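Local coordinates for protein alpha-galactosidase 1 (Saccharomyces cerevisiae, PDB 3LRK) that hydrolyses terminal, non-reducing alpha-D-galactose residues from alpha-D-galactosides such as galactose oligosaccharides and galactomannans, as a secreted homotetrameric glycosidase of family GH27, at residues A[299-312]-A[396-410]. The protein carries 1 engineered substitution. Numbering follows the deposited sequence.
Sequences LKASSYSIYSQASV and LWANRVDNSTASAIL. With NAG (2-acetamido-2-deoxy-beta-D-glucopyranose), chain F; GOL (glycerol), chain J.
Helices 301-307 and 403-410 cross nearly at right angles (95°) with their axes 8.5 Å apart, close enough for Ala301 CB to come within 3.8 Å of Ala406 CB. There Ala301 enters as a knob among Asn403, Ala406, Ser407 and Leu410. The Tyr304 ring carries Leu410 CD2 over one face and Ala406 CB at its edge, while its OH bonds to Leu59 O. Beyond the helix, Gln309 reaches the loop before helix 403-410: with CG anti to the backbone N (chi1 -170°) and the chain bent at chi2, its amide lies nearly parallel to the Trp397 ring, and CG sits 4.0 Å from the six-membered ring centroid, a CH-pi contact. NE2 donates a nearly straight bond to Leu396 O (2.7 Å) and a more bent one to Ala398 O (3.2 Å), both close to the amide plane, and OE1 takes a water that also binds Val401 N. A leucine here would probably leave both carbonyls without their shared donor and the loop turn less firmly fixed. Arg400 NH1 donates to Ser305 OG (3.1 Å) in the guanidinium plane, while NH2 pairs with Asp273. A second water joins Ser305 OG, Val401 O and Asn403 OD1, next to the N-linked sugar on Asn403, whose O6 hydrogen-bonds Ser302 OG (3.0 Å). The contact thus ties the TIM-barrel domain to the C-terminal beta sandwich: Ile306 and Arg400 rest on helix 273-285, whereas Leu396, Trp397 and Val312 pack on Phe464 of strand 461-469.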
ATOM      1  N   LEU A 299     -28.767  28.657  16.365  1.00 32.72           N
ATOM      2  CA  LEU A 299     -27.502  29.117  15.832  1.00 31.72           C
ATOM      3  C   LEU A 299     -27.087  30.390  16.569  1.00 31.29           C
ATOM      4  O   LEU A 299     -27.871  31.347  16.645  1.00 31.18           O
ATOM      5  CB  LEU A 299     -27.650  29.391  14.331  1.00 31.78           C
ATOM      6  CG  LEU A 299     -26.468  29.953  13.533  1.00 30.97           C
ATOM      7  CD1 LEU A 299     -25.322  28.945  13.463  1.00 31.25           C
ATOM      8  CD2 LEU A 299     -26.915  30.340  12.138  1.00 32.01           C
ATOM      9  N   LYS A 300     -25.867  30.395  17.106  1.00 30.18           N
ATOM     10  CA  LYS A 300     -25.354  31.563  17.819  1.00 29.80           C
ATOM     11  C   LYS A 300     -24.882  32.662  16.867  1.00 29.22           C
ATOM     12  O   LYS A 300     -24.611  32.400  15.686  1.00 28.70           O
ATOM     13  CB  LYS A 300     -24.281  31.191  18.851  1.00 29.86           C
ATOM     14  CG  LYS A 300     -22.927  30.740  18.308  1.00 30.54           C
ATOM     15  CD  LYS A 300     -22.047  30.252  19.458  1.00 30.93           C
ATOM     16  CE  LYS A 300     -20.599  30.089  19.051  1.00 30.90           C
ATOM     17  NZ  LYS A 300     -20.435  28.994  18.029  1.00 32.81           N
ATOM     18  N   ALA A 301     -24.789  33.879  17.411  1.00 28.31           N
ATOM     19  CA  ALA A 301     -24.471  35.094  16.655  1.00 27.52           C
ATOM     20  C   ALA A 301     -23.161  35.040  15.866  1.00 26.93           C
ATOM     21  O   ALA A 301     -23.148  35.350  14.670  1.00 27.05           O
ATOM     22  CB  ALA A 301     -24.478  36.305  17.584  1.00 27.69           C
ATOM     23  N   SER A 302     -22.063  34.674  16.529  1.00 26.38           N
ATOM     24  CA  SER A 302     -20.754  34.648  15.868  1.00 25.29           C
ATOM     25  C   SER A 302     -20.735  33.665  14.700  1.00 25.24           C
ATOM     26  O   SER A 302     -20.102  33.924  13.669  1.00 24.59           O
ATOM     27  CB  SER A 302     -19.617  34.342  16.847  1.00 25.34           C
ATOM     28  OG  SER A 302     -19.760  33.074  17.482  1.00 24.85           O
ATOM     29  N   SER A 303     -21.423  32.539  14.871  1.00 24.97           N
ATOM     30  CA  SER A 303     -21.481  31.510  13.828  1.00 24.94           C
ATOM     31  C   SER A 303     -22.310  31.980  12.639  1.00 25.18           C
ATOM     32  O   SER A 303     -21.913  31.797  11.483  1.00 25.29           O
ATOM     33  CB  SER A 303     -22.019  30.200  14.398  1.00 24.68           C
ATOM     34  OG  SER A 303     -21.153  29.709  15.407  1.00 23.80           O
ATOM     35  N   TYR A 304     -23.452  32.605  12.924  1.00 25.37           N
ATOM     36  CA  TYR A 304     -24.287  33.217  11.886  1.00 25.61           C
ATOM     37  C   TYR A 304     -23.517  34.209  11.007  1.00 25.63           C
ATOM     38  O   TYR A 304     -23.641  34.170   9.792  1.00 25.36           O
ATOM     39  CB  TYR A 304     -25.532  33.878  12.505  1.00 25.72           C
ATOM     40  CG  TYR A 304     -26.400  34.654  11.535  1.00 26.67           C
ATOM     41  CD1 TYR A 304     -26.950  34.049  10.389  1.00 26.72           C
ATOM     42  CD2 TYR A 304     -26.714  35.991  11.784  1.00 27.44           C
ATOM     43  CE1 TYR A 304     -27.757  34.783   9.509  1.00 26.49           C
ATOM     44  CE2 TYR A 304     -27.505  36.712  10.927  1.00 27.77           C
ATOM     45  CZ  TYR A 304     -28.034  36.118   9.798  1.00 27.37           C
ATOM     46  OH  TYR A 304     -28.827  36.895   8.966  1.00 28.10           O
ATOM     47  N   SER A 305     -22.715  35.087  11.609  1.00 26.11           N
ATOM     48  CA  SER A 305     -21.985  36.074  10.802  1.00 26.37           C
ATOM     49  C   SER A 305     -20.806  35.458  10.034  1.00 26.14           C
ATOM     50  O   SER A 305     -20.319  36.041   9.062  1.00 25.90           O
ATOM     51  CB  SER A 305     -21.520  37.260  11.642  1.00 26.79           C
ATOM     52  OG  SER A 305     -20.585  36.857  12.607  1.00 28.07           O
ATOM     53  N   ILE A 306     -20.349  34.289  10.479  1.00 25.81           N
ATOM     54  CA  ILE A 306     -19.369  33.527   9.699  1.00 25.57           C
ATOM     55  C   ILE A 306     -20.036  33.000   8.411  1.00 25.71           C
ATOM     56  O   ILE A 306     -19.554  33.269   7.298  1.00 25.48           O
ATOM     57  CB  ILE A 306     -18.683  32.424  10.554  1.00 25.62           C
ATOM     58  CG1 ILE A 306     -17.696  33.088  11.528  1.00 25.07           C
ATOM     59  CG2 ILE A 306     -17.943  31.398   9.661  1.00 25.28           C
ATOM     60  CD1 ILE A 306     -17.285  32.237  12.692  1.00 24.55           C
ATOM     61  N   TYR A 307     -21.167  32.306   8.561  1.00 25.55           N
ATOM     62  CA  TYR A 307     -21.927  31.792   7.408  1.00 25.23           C
ATOM     63  C   TYR A 307     -22.370  32.890   6.442  1.00 25.76           C
ATOM     64  O   TYR A 307     -22.624  32.624   5.272  1.00 25.07           O
ATOM     65  CB  TYR A 307     -23.181  31.058   7.871  1.00 25.08           C
ATOM     66  CG  TYR A 307     -22.959  29.649   8.366  1.00 24.87           C
ATOM     67  CD1 TYR A 307     -23.355  29.279   9.650  1.00 23.73           C
ATOM     68  CD2 TYR A 307     -22.373  28.676   7.539  1.00 25.07           C
ATOM     69  CE1 TYR A 307     -23.168  27.970  10.117  1.00 24.54           C
ATOM     70  CE2 TYR A 307     -22.178  27.366   7.997  1.00 24.24           C
ATOM     71  CZ  TYR A 307     -22.576  27.025   9.280  1.00 23.44           C
ATOM     72  OH  TYR A 307     -22.380  25.740   9.723  1.00 23.03           O
ATOM     73  N   SER A 308     -22.485  34.116   6.950  1.00 26.26           N
ATOM     74  CA  SER A 308     -23.019  35.220   6.163  1.00 27.18           C
ATOM     75  C   SER A 308     -21.938  36.135   5.580  1.00 27.52           C
ATOM     76  O   SER A 308     -22.258  37.168   4.993  1.00 27.58           O
ATOM     77  CB  SER A 308     -24.028  36.027   6.996  1.00 26.89           C
ATOM     78  OG  SER A 308     -23.351  36.892   7.888  1.00 29.30           O
ATOM     79  N   GLN A 309     -20.668  35.750   5.713  1.00 27.88           N
ATOM     80  CA  GLN A 309     -19.572  36.565   5.169  1.00 28.21           C
ATOM     81  C   GLN A 309     -19.501  36.473   3.639  1.00 27.97           C
ATOM     82  O   GLN A 309     -18.873  35.560   3.075  1.00 28.20           O
ATOM     83  CB  GLN A 309     -18.227  36.225   5.833  1.00 28.13           C
ATOM     84  CG  GLN A 309     -17.064  37.198   5.488  1.00 29.78           C
ATOM     85  CD  GLN A 309     -17.175  38.561   6.188  1.00 30.39           C
ATOM     86  OE1 GLN A 309     -18.174  38.857   6.839  1.00 31.97           O
ATOM     87  NE2 GLN A 309     -16.144  39.386   6.050  1.00 28.95           N
ATOM     88  N   ALA A 310     -20.136  37.446   2.984  1.00 27.17           N
ATOM     89  CA  ALA A 310     -20.236  37.512   1.526  1.00 26.35           C
ATOM     90  C   ALA A 310     -18.886  37.452   0.819  1.00 25.91           C
ATOM     91  O   ALA A 310     -18.764  36.822  -0.224  1.00 25.23           O
ATOM     92  CB  ALA A 310     -21.000  38.762   1.106  1.00 26.56           C
ATOM     93  N   SER A 311     -17.887  38.099   1.413  1.00 25.59           N
ATOM     94  CA  SER A 311     -16.526  38.178   0.882  1.00 26.03           C
ATOM     95  C   SER A 311     -15.883  36.793   0.744  1.00 25.41           C
ATOM     96  O   SER A 311     -15.165  36.504  -0.221  1.00 25.32           O
ATOM     97  CB  SER A 311     -15.682  39.018   1.841  1.00 25.78           C
ATOM     98  OG  SER A 311     -14.654  39.670   1.133  1.00 31.18           O
ATOM     99  N   VAL A 312     -16.135  35.945   1.732  1.00 24.86           N
ATOM    100  CA  VAL A 312     -15.559  34.603   1.752  1.00 24.00           C
ATOM    101  C   VAL A 312     -16.321  33.658   0.808  1.00 23.99           C
ATOM    102  O   VAL A 312     -15.704  32.853   0.097  1.00 24.09           O
ATOM    103  CB  VAL A 312     -15.463  34.066   3.200  1.00 24.05           C
ATOM    104  CG1 VAL A 312     -15.027  32.604   3.230  1.00 23.10           C
ATOM    105  CG2 VAL A 312     -14.494  34.922   4.023  1.00 23.89           C
ATOM    106  N   LEU A 396     -10.400  39.916   3.986  1.00 30.86           N
ATOM    107  CA  LEU A 396     -11.701  39.324   3.663  1.00 30.82           C
ATOM    108  C   LEU A 396     -12.620  39.176   4.883  1.00 30.59           C
ATOM    109  O   LEU A 396     -13.819  38.927   4.729  1.00 30.61           O
ATOM    110  CB  LEU A 396     -11.524  37.976   2.938  1.00 30.63           C
ATOM    111  CG  LEU A 396     -10.916  38.023   1.527  1.00 30.86           C
ATOM    112  CD1 LEU A 396     -10.439  36.644   1.061  1.00 31.04           C
ATOM    113  CD2 LEU A 396     -11.876  38.615   0.503  1.00 30.88           C
ATOM    114  N   TRP A 397     -12.065  39.332   6.087  1.00 30.49           N
ATOM    115  CA  TRP A 397     -12.876  39.257   7.311  1.00 31.01           C
ATOM    116  C   TRP A 397     -13.333  40.618   7.861  1.00 31.57           C
ATOM    117  O   TRP A 397     -14.123  40.684   8.804  1.00 31.60           O
ATOM    118  CB  TRP A 397     -12.215  38.372   8.376  1.00 30.37           C
ATOM    119  CG  TRP A 397     -12.458  36.920   8.057  1.00 30.49           C
ATOM    120  CD1 TRP A 397     -11.557  36.025   7.546  1.00 29.31           C
ATOM    121  CD2 TRP A 397     -13.705  36.219   8.167  1.00 29.45           C
ATOM    122  NE1 TRP A 397     -12.165  34.804   7.351  1.00 28.13           N
ATOM    123  CE2 TRP A 397     -13.482  34.897   7.723  1.00 28.83           C
ATOM    124  CE3 TRP A 397     -14.990  36.580   8.603  1.00 29.10           C
ATOM    125  CZ2 TRP A 397     -14.493  33.931   7.705  1.00 28.64           C
ATOM    126  CZ3 TRP A 397     -15.997  35.615   8.590  1.00 29.31           C
ATOM    127  CH2 TRP A 397     -15.741  34.308   8.138  1.00 29.58           C
ATOM    128  N   ALA A 398     -12.854  41.691   7.239  1.00 32.45           N
ATOM    129  CA  ALA A 398     -13.317  43.041   7.555  1.00 33.50           C
ATOM    130  C   ALA A 398     -14.804  43.185   7.244  1.00 34.08           C
ATOM    131  O   ALA A 398     -15.334  42.519   6.345  1.00 34.40           O
ATOM    132  CB  ALA A 398     -12.520  44.064   6.784  1.00 33.50           C
ATOM    133  N   ASN A 399     -15.474  44.051   8.001  1.00 34.91           N
ATOM    134  CA  ASN A 399     -16.891  44.357   7.791  1.00 35.57           C
ATOM    135  C   ASN A 399     -17.815  43.155   7.980  1.00 35.71           C
ATOM    136  O   ASN A 399     -18.853  43.056   7.328  1.00 35.69           O
ATOM    137  CB  ASN A 399     -17.125  44.998   6.411  1.00 35.96           C
ATOM    138  CG  ASN A 399     -16.220  46.191   6.152  1.00 37.27           C
ATOM    139  OD1 ASN A 399     -15.841  46.914   7.076  1.00 40.06           O
ATOM    140  ND2 ASN A 399     -15.872  46.402   4.887  1.00 39.38           N
ATOM    141  N   ARG A 400     -17.434  42.236   8.862  1.00 35.88           N
ATOM    142  CA  ARG A 400     -18.307  41.116   9.178  1.00 36.15           C
ATOM    143  C   ARG A 400     -19.454  41.630  10.053  1.00 36.23           C
ATOM    144  O   ARG A 400     -19.296  42.614  10.785  1.00 36.13           O
ATOM    145  CB  ARG A 400     -17.527  39.962   9.835  1.00 36.01           C
ATOM    146  CG  ARG A 400     -17.898  39.657  11.260  1.00 36.69           C
ATOM    147  CD  ARG A 400     -17.897  38.165  11.541  1.00 36.13           C
ATOM    148  NE  ARG A 400     -16.704  37.764  12.262  1.00 36.10           N
ATOM    149  CZ  ARG A 400     -16.640  36.786  13.164  1.00 33.07           C
ATOM    150  NH1 ARG A 400     -17.710  36.080  13.489  1.00 33.18           N
ATOM    151  NH2 ARG A 400     -15.484  36.528  13.750  1.00 32.37           N
ATOM    152  N   VAL A 401     -20.614  40.990   9.954  1.00 36.39           N
ATOM    153  CA  VAL A 401     -21.771  41.389  10.755  1.00 36.76           C
ATOM    154  C   VAL A 401     -21.409  41.239  12.231  1.00 37.01           C
ATOM    155  O   VAL A 401     -21.031  40.149  12.671  1.00 36.54           O
ATOM    156  CB  VAL A 401     -23.038  40.555  10.410  1.00 36.73           C
ATOM    157  CG1 VAL A 401     -24.210  40.963  11.293  1.00 36.43           C
ATOM    158  CG2 VAL A 401     -23.404  40.704   8.932  1.00 36.33           C
ATOM    159  N   ASP A 402     -21.497  42.335  12.989  1.00 37.50           N
ATOM    160  CA  ASP A 402     -21.080  42.295  14.391  1.00 38.10           C
ATOM    161  C   ASP A 402     -22.028  41.455  15.251  1.00 38.32           C
ATOM    162  O   ASP A 402     -23.165  41.174  14.843  1.00 38.34           O
ATOM    163  CB  ASP A 402     -20.799  43.703  14.973  1.00 38.40           C
ATOM    164  CG  ASP A 402     -22.049  44.589  15.093  1.00 39.51           C
ATOM    165  OD1 ASP A 402     -23.176  44.085  15.276  1.00 40.06           O
ATOM    166  OD2 ASP A 402     -21.882  45.832  15.035  1.00 41.01           O
ATOM    167  N   ASN A 403     -21.551  41.033  16.418  1.00 38.68           N
ATOM    168  CA  ASN A 403     -22.330  40.156  17.294  1.00 39.31           C
ATOM    169  C   ASN A 403     -23.695  40.731  17.670  1.00 39.18           C
ATOM    170  O   ASN A 403     -24.659  39.981  17.838  1.00 38.90           O
ATOM    171  CB  ASN A 403     -21.533  39.770  18.546  1.00 39.66           C
ATOM    172  CG  ASN A 403     -20.475  38.689  18.274  1.00 41.43           C
ATOM    173  OD1 ASN A 403     -20.482  38.034  17.221  1.00 41.10           O
ATOM    174  ND2 ASN A 403     -19.554  38.515  19.238  1.00 43.95           N
ATOM    175  N   SER A 404     -23.778  42.059  17.768  1.00 39.16           N
ATOM    176  CA  SER A 404     -25.039  42.729  18.103  1.00 39.28           C
ATOM    177  C   SER A 404     -26.085  42.639  16.996  1.00 38.82           C
ATOM    178  O   SER A 404     -27.221  42.243  17.251  1.00 38.78           O
ATOM    179  CB  SER A 404     -24.805  44.191  18.492  1.00 39.41           C
ATOM    180  OG  SER A 404     -24.528  44.292  19.875  1.00 40.63           O
ATOM    181  N   THR A 405     -25.699  43.013  15.777  1.00 38.44           N
ATOM    182  CA  THR A 405     -26.595  42.947  14.624  1.00 38.14           C
ATOM    183  C   THR A 405     -27.028  41.498  14.366  1.00 37.70           C
ATOM    184  O   THR A 405     -28.210  41.228  14.160  1.00 37.47           O
ATOM    185  CB  THR A 405     -25.947  43.561  13.359  1.00 38.24           C
ATOM    186  OG1 THR A 405     -25.338  44.816  13.688  1.00 39.10           O
ATOM    187  CG2 THR A 405     -26.979  43.784  12.266  1.00 38.15           C
ATOM    188  N   ALA A 406     -26.060  40.582  14.393  1.00 37.23           N
ATOM    189  CA  ALA A 406     -26.318  39.148  14.276  1.00 36.86           C
ATOM    190  C   ALA A 406     -27.328  38.650  15.316  1.00 36.51           C
ATOM    191  O   ALA A 406     -28.281  37.945  14.974  1.00 35.98           O
ATOM    192  CB  ALA A 406     -25.017  38.374  14.386  1.00 36.70           C
ATOM    193  N   SER A 407     -27.125  39.032  16.576  1.00 36.43           N
ATOM    194  CA  SER A 407     -28.046  38.666  17.659  1.00 36.64           C
ATOM    195  C   SER A 407     -29.443  39.232  17.421  1.00 36.22           C
ATOM    196  O   SER A 407     -30.438  38.541  17.640  1.00 36.37           O
ATOM    197  CB  SER A 407     -27.519  39.130  19.014  1.00 36.71           C
ATOM    198  OG  SER A 407     -26.260  38.549  19.291  1.00 38.58           O
ATOM    199  N   ALA A 408     -29.505  40.484  16.967  1.00 35.91           N
ATOM    200  CA  ALA A 408     -30.774  41.132  16.625  1.00 35.69           C
ATOM    201  C   ALA A 408     -31.515  40.389  15.517  1.00 35.45           C
ATOM    202  O   ALA A 408     -32.715  40.130  15.640  1.00 35.52           O
ATOM    203  CB  ALA A 408     -30.545  42.588  16.228  1.00 35.58           C
ATOM    204  N   ILE A 409     -30.801  40.051  14.441  1.00 35.17           N
ATOM    205  CA  ILE A 409     -31.409  39.330  13.313  1.00 34.74           C
ATOM    206  C   ILE A 409     -31.924  37.956  13.757  1.00 34.53           C
ATOM    207  O   ILE A 409     -33.062  37.594  13.459  1.00 34.34           O
ATOM    208  CB  ILE A 409     -30.450  39.185  12.107  1.00 34.84           C
ATOM    209  CG1 ILE A 409     -30.171  40.557  11.471  1.00 34.63           C
ATOM    210  CG2 ILE A 409     -31.046  38.227  11.058  1.00 34.58           C
ATOM    211  CD1 ILE A 409     -28.892  40.614  10.646  1.00 33.87           C
ATOM    212  N   LEU A 410     -31.088  37.210  14.481  1.00 34.28           N
ATOM    213  CA  LEU A 410     -31.471  35.880  14.971  1.00 34.60           C
ATOM    214  C   LEU A 410     -32.661  35.899  15.930  1.00 35.43           C
ATOM    215  O   LEU A 410     -33.448  34.952  15.959  1.00 35.08           O
ATOM    216  CB  LEU A 410     -30.290  35.177  15.640  1.00 33.77           C
ATOM    217  CG  LEU A 410     -29.143  34.742  14.725  1.00 32.81           C
ATOM    218  CD1 LEU A 410     -27.905  34.495  15.564  1.00 31.01           C
ATOM    219  CD2 LEU A 410     -29.509  33.522  13.877  1.00 29.86           C
TER
HETATM  220  C1  NAG F4001     -18.608  37.431  19.036  1.00 47.36           C
HETATM  221  C2  NAG F4001     -17.242  38.053  19.362  1.00 49.22           C
HETATM  222  C3  NAG F4001     -16.126  37.009  19.441  1.00 49.00           C
HETATM  223  C4  NAG F4001     -16.525  35.778  20.252  1.00 48.80           C
HETATM  224  C5  NAG F4001     -17.921  35.291  19.872  1.00 48.64           C
HETATM  225  C6  NAG F4001     -18.368  34.154  20.788  1.00 48.50           C
HETATM  226  C7  NAG F4001     -16.954  40.386  18.754  1.00 52.25           C
HETATM  227  C8  NAG F4001     -17.888  41.255  17.951  1.00 53.16           C
HETATM  228  N2  NAG F4001     -16.891  39.098  18.413  1.00 50.89           N
HETATM  229  O3  NAG F4001     -14.987  37.574  20.054  1.00 49.14           O
HETATM  230  O4  NAG F4001     -15.570  34.754  20.056  1.00 48.24           O
HETATM  231  O5  NAG F4001     -18.848  36.365  19.946  1.00 47.67           O
HETATM  232  O6  NAG F4001     -19.625  33.669  20.376  1.00 49.26           O
HETATM  233  O7  NAG F4001     -16.300  40.867  19.684  1.00 52.46           O
HETATM  234  C1  GOL J7003     -23.032  40.244   4.889  1.00 44.13           C
HETATM  235  O1  GOL J7003     -23.404  39.456   3.776  1.00 42.30           O
HETATM  236  C2  GOL J7003     -21.691  40.917   4.623  1.00 44.71           C
HETATM  237  O2  GOL J7003     -20.690  39.934   4.502  1.00 43.23           O
HETATM  238  C3  GOL J7003     -21.356  41.857   5.778  1.00 45.26           C
HETATM  239  O3  GOL J7003     -20.457  42.846   5.324  1.00 46.02           O
HETATM  240  O   HOH W   1     -20.573  38.662   8.238  1.00 29.79           O
HETATM  241  O   HOH W   2     -19.851  38.441  14.594  1.00 35.83           O